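Local structure of toxin coregulated pilin (Vibrio cholerae, 3HRV) at residues A[48-59]-A[88-99]; A[79-89]-A[101-112]. The protein builds the toxin-coregulated pilus, a type IV pilus essential for bacterial aggregation and subsequent colonization of the host small intestine. All coordinates share one frame; numbering follows the deposited sequence.

Overall arrangement
Interactions 1 and 2 show how one strand of a type IV pilin can be bound along both edges. Strand 87-93 is outermost in the antiparallel sheet of this chain: interaction 2 pairs it with strand 100-108 and secures the turn leading into it, whereas interaction 1 lays the loop and helix start at 48-59 along its other edge. Their centres lie about 17 Å apart, yet they share Ile-88 and Phe-89 and meet directly where Tyr-50 CE2 approaches Phe-101 CD2 at 3.3 Å. The bound sulfate, probably from the crystallisation liquor, belongs to interaction 2, at its far end beside Phe-81 and Gln-112.

Interaction 1: residues A[48-59]-A[88-99]; sequences GNYPATANANAA and IFSFPRNSAANK
Thr-53 meets Ser-90 through its first torsion: at chi1 55° OG1 is tucked between the backbone N and the carbonyl carbon, where it accepts from Ser-90 N (N to OG1 2.9 Å). The same rotation lays the methyl CG2 against the carbonyl of Ile-88. On Phe-89, CG stands anti to the carbonyl carbon (chi1 -79°), which carries the ring back to the first turn of helix 56-68. There Ala-59 CB sits over the middle of one ring face, a CH-pi contact 3.6 Å from the centroid, while Ala-56 CA approaches CZ obliquely.

Backbone bonds fix both ends of this strip. Ile-88 N donates to Ala-59 O at 3.0 Å. At the other end Tyr-50 N gives Asn-98 O a bond of 2.8 Å that is almost straight (178° at the hydrogen). Within 48-59 itself, the Asn-55 side chain N-caps the helix, OD1 accepting from Ala-58 N. The Tyr-50 ring turns its edge to Asn-98 O and Lys-99 O, and its hydroxyl bonds to Ser-192 O. Lys-99 NZ lies above the Gly-48 carbonyl plane, 3.2 Å from O. Between the two ends a water accepts from Thr-53 N at 2.9 Å and is placed to donate to Ser-90 O and Asn-98 OD1.

The arrangement is that of the pilin alpha-beta loop, the connection from the long N-terminal helix to the sheet, here draped along an outermost strand. Its chemistry implies a strand edge met by a loop and a helix turn in place of a further strand: the Ala-59 carbonyl and a threonine hydroxyl take the N-H groups of Ile-88 and Ser-90, a water lies within donating reach of Ser-90 O, and the buried Ile-88 O, without a hydrogen-bonding partner in the model, meets Ala-59 CA in a CA-H...O contact of 3.2 Å.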
loop_
_atom_site.group_PDB
_atom_site.type_symbol
_atom_site.label_atom_id
_atom_site.label_comp_id
_atom_site.label_asym_id
_atom_site.label_seq_id
_atom_site.Cartn_x
_atom_site.Cartn_y
_atom_site.Cartn_z
ATOM N N GLY A 48 6.808 -11.698 -14.721
ATOM C CA GLY A 48 8.020 -11.478 -13.956
ATOM C C GLY A 48 8.232 -10.016 -13.615
ATOM O O GLY A 48 8.967 -9.690 -12.683
ATOM N N ASN A 49 7.588 -9.132 -14.371
ATOM C CA ASN A 49 7.718 -7.697 -14.134
ATOM C C ASN A 49 6.382 -6.968 -14.137
ATOM O O ASN A 49 5.459 -7.339 -14.863
ATOM C CB ASN A 49 8.569 -7.033 -15.139
ATOM C CG ASN A 49 10.012 -7.026 -14.679
ATOM O OD1 ASN A 49 10.499 -6.031 -14.145
ATOM N ND2 ASN A 49 10.704 -8.139 -14.886
ATOM N N TYR A 50 6.296 -5.924 -13.319
ATOM C CA TYR A 50 5.092 -5.111 -13.221
ATOM C C TYR A 50 5.260 -3.869 -14.101
ATOM O O TYR A 50 6.383 -3.435 -14.353
ATOM C CB TYR A 50 4.840 -4.733 -11.755
ATOM C CG TYR A 50 4.459 -5.925 -10.904
ATOM C CD1 TYR A 50 5.423 -6.659 -10.211
ATOM C CD2 TYR A 50 3.136 -6.357 -10.841
ATOM C CE1 TYR A 50 5.074 -7.796 -9.477
ATOM C CE2 TYR A 50 2.777 -7.487 -10.119
ATOM C CZ TYR A 50 3.746 -8.204 -9.438
ATOM O OH TYR A 50 3.379 -9.319 -8.719
ATOM N N PRO A 51 4.146 -3.276 -14.566
ATOM C CA PRO A 51 4.143 -2.098 -15.449
ATOM C C PRO A 51 4.808 -0.863 -14.711
ATOM O O PRO A 51 4.594 -0.352 -13.618
ATOM C CB PRO A 51 2.669 -1.694 -15.496
ATOM C CG PRO A 51 1.953 -2.932 -15.170
ATOM C CD PRO A 51 2.784 -3.550 -14.085
ATOM N N ALA A 52 5.705 -0.252 -15.596
ATOM C CA ALA A 52 6.393 0.937 -15.118
ATOM C C ALA A 52 5.416 2.080 -14.846
ATOM O O ALA A 52 4.504 2.335 -15.636
ATOM C CB ALA A 52 7.442 1.371 -16.135
ATOM N N THR A 53 5.612 2.751 -13.714
ATOM C CA THR A 53 4.784 3.887 -13.309
ATOM C C THR A 53 5.723 4.977 -12.796
ATOM O O THR A 53 6.177 4.928 -11.658
ATOM C CB THR A 53 3.807 3.505 -12.176
ATOM O OG1 THR A 53 4.543 2.956 -11.078
ATOM C CG2 THR A 53 2.786 2.484 -12.664
ATOM N N ALA A 54 5.998 5.965 -13.643
ATOM C CA ALA A 54 6.917 7.048 -13.297
ATOM C C ALA A 54 6.425 8.042 -12.252
ATOM O O ALA A 54 7.214 8.553 -11.455
ATOM C CB ALA A 54 7.318 7.797 -14.563
ATOM N N ASN A 55 5.130 8.329 -12.256
ATOM C CA ASN A 55 4.586 9.291 -11.310
ATOM C C ASN A 55 3.213 8.901 -10.783
ATOM O O ASN A 55 2.671 7.854 -11.140
ATOM C CB ASN A 55 4.513 10.667 -11.971
ATOM C CG ASN A 55 3.915 10.607 -13.362
ATOM O OD1 ASN A 55 2.846 10.036 -13.566
ATOM N ND2 ASN A 55 4.606 11.201 -14.329
ATOM N N ALA A 56 2.661 9.759 -9.932
ATOM C CA ALA A 56 1.350 9.532 -9.338
ATOM C C ALA A 56 0.284 9.377 -10.413
ATOM O O ALA A 56 -0.630 8.564 -10.279
ATOM C CB ALA A 56 0.995 10.689 -8.417
ATOM N N ASN A 57 0.402 10.164 -11.477
ATOM C CA ASN A 57 -0.566 10.108 -12.563
ATOM C C ASN A 57 -0.547 8.729 -13.221
ATOM O O ASN A 57 -1.597 8.153 -13.501
ATOM C CB ASN A 57 -0.264 11.202 -13.593
ATOM C CG ASN A 57 -1.033 12.480 -13.328
ATOM O OD1 ASN A 57 -1.674 12.628 -12.287
ATOM N ND2 ASN A 57 -0.960 13.421 -14.265
ATOM N N ALA A 58 0.663 8.194 -13.548
ATOM C CA ALA A 58 0.808 6.879 -14.161
ATOM C C ALA A 58 0.234 5.810 -13.240
ATOM O O ALA A 58 -0.354 4.832 -13.701
ATOM C CB ALA A 58 2.279 6.588 -14.442
ATOM N N ALA A 59 0.395 6.004 -11.839
ATOM C CA ALA A 59 -0.105 5.048 -10.857
ATOM C C ALA A 59 -1.631 5.018 -10.846
ATOM O O ALA A 59 -2.241 3.955 -10.713
ATOM C CB ALA A 59 0.431 5.397 -9.468
ATOM N N ILE A 88 -1.433 2.719 -8.135
ATOM C CA ILE A 88 -0.694 1.466 -8.122
ATOM C C ILE A 88 0.677 1.768 -8.702
ATOM O O ILE A 88 0.798 2.118 -9.877
ATOM C CB ILE A 88 -1.375 0.370 -8.970
ATOM C CG1 ILE A 88 -2.797 0.122 -8.457
ATOM C CG2 ILE A 88 -0.563 -0.927 -8.889
ATOM C CD1 ILE A 88 -3.585 -0.858 -9.301
ATOM N N PHE A 89 1.698 1.661 -7.857
ATOM C CA PHE A 89 3.074 1.921 -8.260
ATOM C C PHE A 89 3.863 0.636 -8.400
ATOM O O PHE A 89 3.766 -0.259 -7.562
ATOM C CB PHE A 89 3.813 2.766 -7.218
ATOM C CG PHE A 89 3.506 4.232 -7.267
ATOM C CD1 PHE A 89 2.461 4.764 -6.519
ATOM C CD2 PHE A 89 4.293 5.088 -8.027
ATOM C CE1 PHE A 89 2.208 6.136 -6.528
ATOM C CE2 PHE A 89 4.048 6.458 -8.043
ATOM C CZ PHE A 89 3.005 6.983 -7.292
ATOM N N SER A 90 4.653 0.547 -9.460
ATOM C CA SER A 90 5.514 -0.605 -9.635
ATOM C C SER A 90 6.841 -0.098 -9.079
ATOM O O SER A 90 7.230 1.038 -9.352
ATOM C CB SER A 90 5.662 -0.948 -11.117
ATOM O OG SER A 90 4.513 -1.618 -11.599
ATOM N N PHE A 91 7.516 -0.900 -8.264
ATOM C CA PHE A 91 8.794 -0.457 -7.722
ATOM C C PHE A 91 9.805 -1.595 -7.645
ATOM O O PHE A 91 9.472 -2.752 -7.885
ATOM C CB PHE A 91 8.600 0.279 -6.372
ATOM C CG PHE A 91 8.164 -0.589 -5.223
ATOM C CD1 PHE A 91 8.953 -0.674 -4.078
ATOM C CD2 PHE A 91 6.941 -1.255 -5.238
ATOM C CE1 PHE A 91 8.537 -1.402 -2.967
ATOM C CE2 PHE A 91 6.516 -1.989 -4.128
ATOM C CZ PHE A 91 7.317 -2.061 -2.990
ATOM N N PRO A 92 11.070 -1.281 -7.332
ATOM C CA PRO A 92 12.085 -2.332 -7.263
ATOM C C PRO A 92 12.045 -3.342 -6.131
ATOM O O PRO A 92 11.490 -3.095 -5.063
ATOM C CB PRO A 92 13.391 -1.540 -7.273
ATOM C CG PRO A 92 13.031 -0.303 -6.554
ATOM C CD PRO A 92 11.670 0.047 -7.112
ATOM N N ARG A 93 12.640 -4.501 -6.398
ATOM C CA ARG A 93 12.748 -5.563 -5.413
ATOM C C ARG A 93 14.157 -6.113 -5.537
ATOM O O ARG A 93 14.537 -6.641 -6.581
ATOM C CB ARG A 93 11.740 -6.688 -5.656
ATOM C CG ARG A 93 11.926 -7.832 -4.668
ATOM C CD ARG A 93 10.939 -8.968 -4.846
ATOM N NE ARG A 93 11.244 -10.058 -3.920
ATOM C CZ ARG A 93 10.485 -11.134 -3.744
ATOM N NH1 ARG A 93 9.361 -11.278 -4.429
ATOM N NH2 ARG A 93 10.859 -12.076 -2.888
ATOM N N ASN A 94 14.935 -5.971 -4.472
ATOM C CA ASN A 94 16.311 -6.445 -4.468
ATOM C C ASN A 94 17.095 -5.733 -5.569
ATOM O O ASN A 94 17.918 -6.339 -6.256
ATOM C CB ASN A 94 16.342 -7.961 -4.678
ATOM C CG ASN A 94 17.603 -8.598 -4.137
ATOM O OD1 ASN A 94 18.178 -8.121 -3.159
ATOM N ND2 ASN A 94 18.042 -9.678 -4.772
ATOM N N SER A 95 16.814 -4.440 -5.726
ATOM C CA SER A 95 17.470 -3.580 -6.709
ATOM C C SER A 95 17.015 -3.749 -8.158
ATOM O O SER A 95 17.417 -2.975 -9.027
ATOM C CB SER A 95 18.989 -3.754 -6.628
ATOM O OG SER A 95 19.544 -2.834 -5.702
ATOM N N ALA A 96 16.186 -4.752 -8.421
ATOM C CA ALA A 96 15.684 -4.981 -9.774
ATOM C C ALA A 96 14.425 -4.141 -9.951
ATOM O O ALA A 96 13.484 -4.262 -9.174
ATOM C CB ALA A 96 15.368 -6.456 -9.975
ATOM N N ALA A 97 14.411 -3.295 -10.974
ATOM C CA ALA A 97 13.274 -2.417 -11.231
ATOM C C ALA A 97 11.963 -3.125 -11.560
ATOM O O ALA A 97 11.943 -4.153 -12.239
ATOM C CB ALA A 97 13.618 -1.442 -12.353
ATOM N N ASN A 98 10.872 -2.552 -11.060
ATOM C CA ASN A 98 9.519 -3.048 -11.299
ATOM C C ASN A 98 9.282 -4.526 -11.019
ATOM O O ASN A 98 8.562 -5.204 -11.761
ATOM C CB ASN A 98 9.116 -2.713 -12.734
ATOM C CG ASN A 98 9.314 -1.249 -13.055
ATOM O OD1 ASN A 98 8.905 -0.376 -12.289
ATOM N ND2 ASN A 98 9.950 -0.969 -14.188
ATOM N N LYS A 99 9.872 -5.021 -9.938
ATOM C CA LYS A 99 9.713 -6.416 -9.556
ATOM C C LYS A 99 8.675 -6.559 -8.446
ATOM O O LYS A 99 8.432 -7.656 -7.943
ATOM C CB LYS A 99 11.053 -6.994 -9.100
ATOM C CG LYS A 99 12.041 -7.242 -10.228
ATOM C CD LYS A 99 11.540 -8.317 -11.174
ATOM C CE LYS A 99 12.629 -8.747 -12.143
ATOM N NZ LYS A 99 12.067 -9.428 -13.340
HETATM O O HOH W 1 9.035 -9.940 -9.314
HETATM O O HOH W 2 7.691 1.967 -11.891
#

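Interaction 2: residues A[79-89]-A[101-112]; sequences NPFTGTAMGIF and FAITVGGLTQAQ. With SO4 (sulfate ion), chain E.
The beta hairpin of strands 87-93 and 100-108 forms one half of this contact, in which Phe-89 and Ala-102 form an antiparallel hydrogen-bonded pair: Phe-89 N to Ala-102 O is 2.8 Å and Ala-102 N to Phe-89 O 2.7 Å. Gly-87 and Thr-104 make the next such pair, with Ile-88 facing Ile-103 between them. Thr-104 CG2 packs obliquely against Phe-89 CD1, on the sheet face away from the two isoleucines. Met-86 bends at chi3 (-79°) and rests SD 3.9 Å from both Ile-103 CG2 and Val-105 CG2, lying alongside the valine.

In the loop that precedes strand 87-93, Asn-79 makes an Asx turn: OD1 accepts from Phe-81 N, while ND2 crosses to Gly-106 O (3.0 Å). A water extends the pairing, accepting from Asn-79 ND2 and Gly-106 N and donating to Thr-104 O. Strand 100-108 then carries a G1 beta bulge, Gly-107 and Leu-108 both facing Phe-185 on strand 185-191. Leu-108 CD2 lies over one face of the Phe-81 ring, offset toward the rim, 3.9 Å from its centroid. A capping box of Thr-109 and Gln-112 starts helix 110-120. Gln-112 slides past Phe-81 with amide and ring planes 64° apart, and its NE2 donates to sulfate O1 at 2.8 Å; His-20, Ser-23 and Asn-25 bind the same ion.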
loop_
_atom_site.group_PDB
_atom_site.type_symbol
_atom_site.label_atom_id
_atom_site.label_comp_id
_atom_site.label_asym_id
_atom_site.label_seq_id
_atom_site.Cartn_x
_atom_site.Cartn_y
_atom_site.Cartn_z
ATOM N N ASN A 79 -10.585 4.554 -3.797
ATOM C CA ASN A 79 -10.104 4.786 -2.450
ATOM C C ASN A 79 -11.391 5.270 -1.783
ATOM O O ASN A 79 -11.877 6.356 -2.089
ATOM C CB ASN A 79 -9.061 5.903 -2.456
ATOM C CG ASN A 79 -8.617 6.298 -1.061
ATOM O OD1 ASN A 79 -9.374 6.183 -0.097
ATOM N ND2 ASN A 79 -7.388 6.789 -0.951
ATOM N N PRO A 80 -11.833 4.593 -0.670
ATOM C CA PRO A 80 -13.204 4.895 -0.251
ATOM C C PRO A 80 -13.362 6.185 0.550
ATOM O O PRO A 80 -14.457 6.743 0.619
ATOM C CB PRO A 80 -13.593 3.666 0.571
ATOM C CG PRO A 80 -12.743 2.578 -0.006
ATOM C CD PRO A 80 -11.417 3.273 -0.168
ATOM N N PHE A 81 -11.924 6.556 0.949
ATOM C CA PHE A 81 -11.741 7.764 1.745
ATOM C C PHE A 81 -11.658 9.092 0.912
ATOM O O PHE A 81 -11.738 10.188 1.472
ATOM C CB PHE A 81 -10.544 7.584 2.681
ATOM C CG PHE A 81 -10.560 6.283 3.432
ATOM C CD1 PHE A 81 -9.848 5.184 2.959
ATOM C CD2 PHE A 81 -11.314 6.142 4.592
ATOM C CE1 PHE A 81 -9.886 3.963 3.629
ATOM C CE2 PHE A 81 -11.360 4.924 5.271
ATOM C CZ PHE A 81 -10.644 3.831 4.787
ATOM N N THR A 82 -11.342 8.932 -0.359
ATOM C CA THR A 82 -11.174 10.114 -1.197
ATOM C C THR A 82 -12.159 10.125 -2.356
ATOM O O THR A 82 -12.455 11.177 -2.914
ATOM C CB THR A 82 -9.762 10.189 -1.794
ATOM O OG1 THR A 82 -9.573 9.090 -2.694
ATOM C CG2 THR A 82 -8.707 10.136 -0.696
ATOM N N GLY A 83 -12.657 8.954 -2.732
ATOM C CA GLY A 83 -13.593 8.885 -3.837
ATOM C C GLY A 83 -12.881 8.824 -5.176
ATOM O O GLY A 83 -13.519 8.776 -6.227
ATOM N N THR A 84 -11.552 8.843 -5.143
ATOM C CA THR A 84 -10.770 8.764 -6.368
ATOM C C THR A 84 -10.042 7.427 -6.385
ATOM O O THR A 84 -10.047 6.693 -5.398
ATOM C CB THR A 84 -9.740 9.910 -6.475
ATOM O OG1 THR A 84 -9.036 10.040 -5.238
ATOM C CG2 THR A 84 -10.434 11.226 -6.807
ATOM N N ALA A 85 -9.414 7.114 -7.509
ATOM C CA ALA A 85 -8.711 5.849 -7.646
ATOM C C ALA A 85 -7.487 5.734 -6.750
ATOM O O ALA A 85 -6.778 6.711 -6.514
ATOM C CB ALA A 85 -8.300 5.649 -9.101
ATOM N N MET A 86 -7.258 4.534 -6.228
ATOM C CA MET A 86 -6.073 4.310 -5.424
ATOM C C MET A 86 -5.001 4.262 -6.498
ATOM O O MET A 86 -5.298 4.086 -7.713
ATOM C CB MET A 86 -6.140 2.964 -4.701
ATOM C CG MET A 86 -7.285 2.843 -3.708
ATOM S SD MET A 86 -7.296 1.253 -2.851
ATOM C CE MET A 86 -8.028 0.190 -4.097
ATOM N N GLY A 87 -3.766 4.571 -6.141
ATOM C CA GLY A 87 -2.716 4.515 -7.135
ATOM C C GLY A 87 -2.019 3.175 -7.034
ATOM O O GLY A 87 -2.042 2.543 -5.979
ATOM N N ILE A 88 -1.433 2.719 -8.135
ATOM C CA ILE A 88 -0.694 1.466 -8.122
ATOM C C ILE A 88 0.677 1.768 -8.702
ATOM O O ILE A 88 0.798 2.118 -9.877
ATOM C CB ILE A 88 -1.375 0.370 -8.970
ATOM C CG1 ILE A 88 -2.797 0.122 -8.457
ATOM C CG2 ILE A 88 -0.563 -0.927 -8.889
ATOM C CD1 ILE A 88 -3.585 -0.858 -9.301
ATOM N N PHE A 89 1.698 1.661 -7.857
ATOM C CA PHE A 89 3.074 1.921 -8.260
ATOM C C PHE A 89 3.863 0.636 -8.400
ATOM O O PHE A 89 3.766 -0.259 -7.562
ATOM C CB PHE A 89 3.813 2.766 -7.218
ATOM C CG PHE A 89 3.506 4.232 -7.267
ATOM C CD1 PHE A 89 2.461 4.764 -6.519
ATOM C CD2 PHE A 89 4.293 5.088 -8.027
ATOM C CE1 PHE A 89 2.208 6.136 -6.528
ATOM C CE2 PHE A 89 4.048 6.458 -8.043
ATOM C CZ PHE A 89 3.005 6.983 -7.292
ATOM N N PHE A 101 4.964 -4.240 -6.611
ATOM C CA PHE A 101 3.999 -3.166 -6.801
ATOM C C PHE A 101 3.419 -2.779 -5.456
ATOM O O PHE A 101 3.443 -3.562 -4.514
ATOM C CB PHE A 101 2.867 -3.603 -7.744
ATOM C CG PHE A 101 1.931 -4.615 -7.144
ATOM C CD1 PHE A 101 0.772 -4.207 -6.488
ATOM C CD2 PHE A 101 2.219 -5.976 -7.210
ATOM C CE1 PHE A 101 -0.083 -5.137 -5.907
ATOM C CE2 PHE A 101 1.370 -6.918 -6.632
ATOM C CZ PHE A 101 0.217 -6.498 -5.978
ATOM N N ALA A 102 2.905 -1.560 -5.371
ATOM C CA ALA A 102 2.304 -1.086 -4.135
ATOM C C ALA A 102 1.029 -0.317 -4.453
ATOM O O ALA A 102 0.996 0.502 -5.373
ATOM C CB ALA A 102 3.281 -0.190 -3.377
ATOM N N ILE A 103 -0.023 -0.608 -3.701
ATOM C CA ILE A 103 -1.293 0.077 -3.876
ATOM C C ILE A 103 -1.286 1.192 -2.844
ATOM O O ILE A 103 -1.114 0.944 -1.647
ATOM C CB ILE A 103 -2.476 -0.864 -3.612
ATOM C CG1 ILE A 103 -2.343 -2.109 -4.490
ATOM C CG2 ILE A 103 -3.790 -0.144 -3.908
ATOM C CD1 ILE A 103 -3.281 -3.222 -4.116
ATOM N N THR A 104 -1.463 2.422 -3.306
ATOM C CA THR A 104 -1.442 3.556 -2.401
ATOM C C THR A 104 -2.828 4.067 -2.032
ATOM O O THR A 104 -3.663 4.326 -2.896
ATOM C CB THR A 104 -0.602 4.711 -2.984
ATOM O OG1 THR A 104 -1.121 5.093 -4.265
ATOM C CG2 THR A 104 0.852 4.271 -3.149
ATOM N N VAL A 105 -3.051 4.197 -0.729
ATOM C CA VAL A 105 -4.312 4.679 -0.187
ATOM C C VAL A 105 -3.985 5.954 0.576
ATOM O O VAL A 105 -3.459 5.901 1.693
ATOM C CB VAL A 105 -4.931 3.649 0.784
ATOM C CG1 VAL A 105 -6.324 4.096 1.208
ATOM C CG2 VAL A 105 -4.991 2.277 0.114
ATOM N N GLY A 106 -4.293 7.093 -0.040
ATOM C CA GLY A 106 -4.006 8.375 0.581
ATOM C C GLY A 106 -5.210 9.102 1.150
ATOM O O GLY A 106 -6.321 8.571 1.173
ATOM N N GLY A 107 -4.976 10.325 1.617
ATOM C CA GLY A 107 -6.038 11.133 2.191
ATOM C C GLY A 107 -6.538 10.603 3.522
ATOM O O GLY A 107 -7.650 10.920 3.942
ATOM N N LEU A 108 -5.710 9.811 4.195
ATOM C CA LEU A 108 -6.087 9.210 5.469
ATOM C C LEU A 108 -5.790 10.054 6.704
ATOM O O LEU A 108 -4.711 10.634 6.829
ATOM C CB LEU A 108 -5.374 7.868 5.638
ATOM C CG LEU A 108 -5.558 6.829 4.533
ATOM C CD1 LEU A 108 -4.597 5.676 4.758
ATOM C CD2 LEU A 108 -6.992 6.335 4.524
ATOM N N THR A 109 -6.751 10.122 7.615
ATOM C CA THR A 109 -6.533 10.838 8.863
ATOM C C THR A 109 -5.677 9.861 9.660
ATOM O O THR A 109 -5.512 8.707 9.257
ATOM C CB THR A 109 -7.842 11.063 9.639
ATOM O OG1 THR A 109 -8.439 9.798 9.943
ATOM C CG2 THR A 109 -8.809 11.902 8.825
ATOM N N GLN A 110 -5.135 10.299 10.789
ATOM C CA GLN A 110 -4.311 9.402 11.583
ATOM C C GLN A 110 -5.118 8.188 12.029
ATOM O O GLN A 110 -4.615 7.066 12.026
ATOM C CB GLN A 110 -3.746 10.127 12.803
ATOM C CG GLN A 110 -2.707 9.314 13.554
ATOM C CD GLN A 110 -2.037 10.108 14.652
ATOM O OE1 GLN A 110 -2.644 10.395 15.683
ATOM N NE2 GLN A 110 -0.779 10.477 14.432
ATOM N N ALA A 111 -6.374 8.415 12.408
ATOM C CA ALA A 111 -7.240 7.331 12.865
ATOM C C ALA A 111 -7.508 6.315 11.755
ATOM O O ALA A 111 -7.501 5.106 11.988
ATOM C CB ALA A 111 -8.558 7.896 13.383
ATOM N N GLN A 112 -7.749 6.805 10.547
ATOM C CA GLN A 112 -8.010 5.911 9.427
ATOM C C GLN A 112 -6.756 5.122 9.069
ATOM O O GLN A 112 -6.826 3.950 8.709
ATOM C CB GLN A 112 -8.501 6.715 8.227
ATOM C CG GLN A 112 -9.825 7.417 8.496
ATOM C CD GLN A 112 -10.257 8.314 7.364
ATOM O OE1 GLN A 112 -9.439 9.015 6.771
ATOM N NE2 GLN A 112 -11.552 8.312 7.064
HETATM S S SO4 E . -14.210 6.045 8.159
HETATM O O1 SO4 E . -13.260 6.853 8.791
HETATM O O2 SO4 E . -13.737 4.724 8.132
HETATM O O3 SO4 E . -14.456 6.442 6.786
HETATM O O4 SO4 E . -15.353 6.162 8.945
HETATM O O HOH W 3 -5.168 6.581 -2.795
#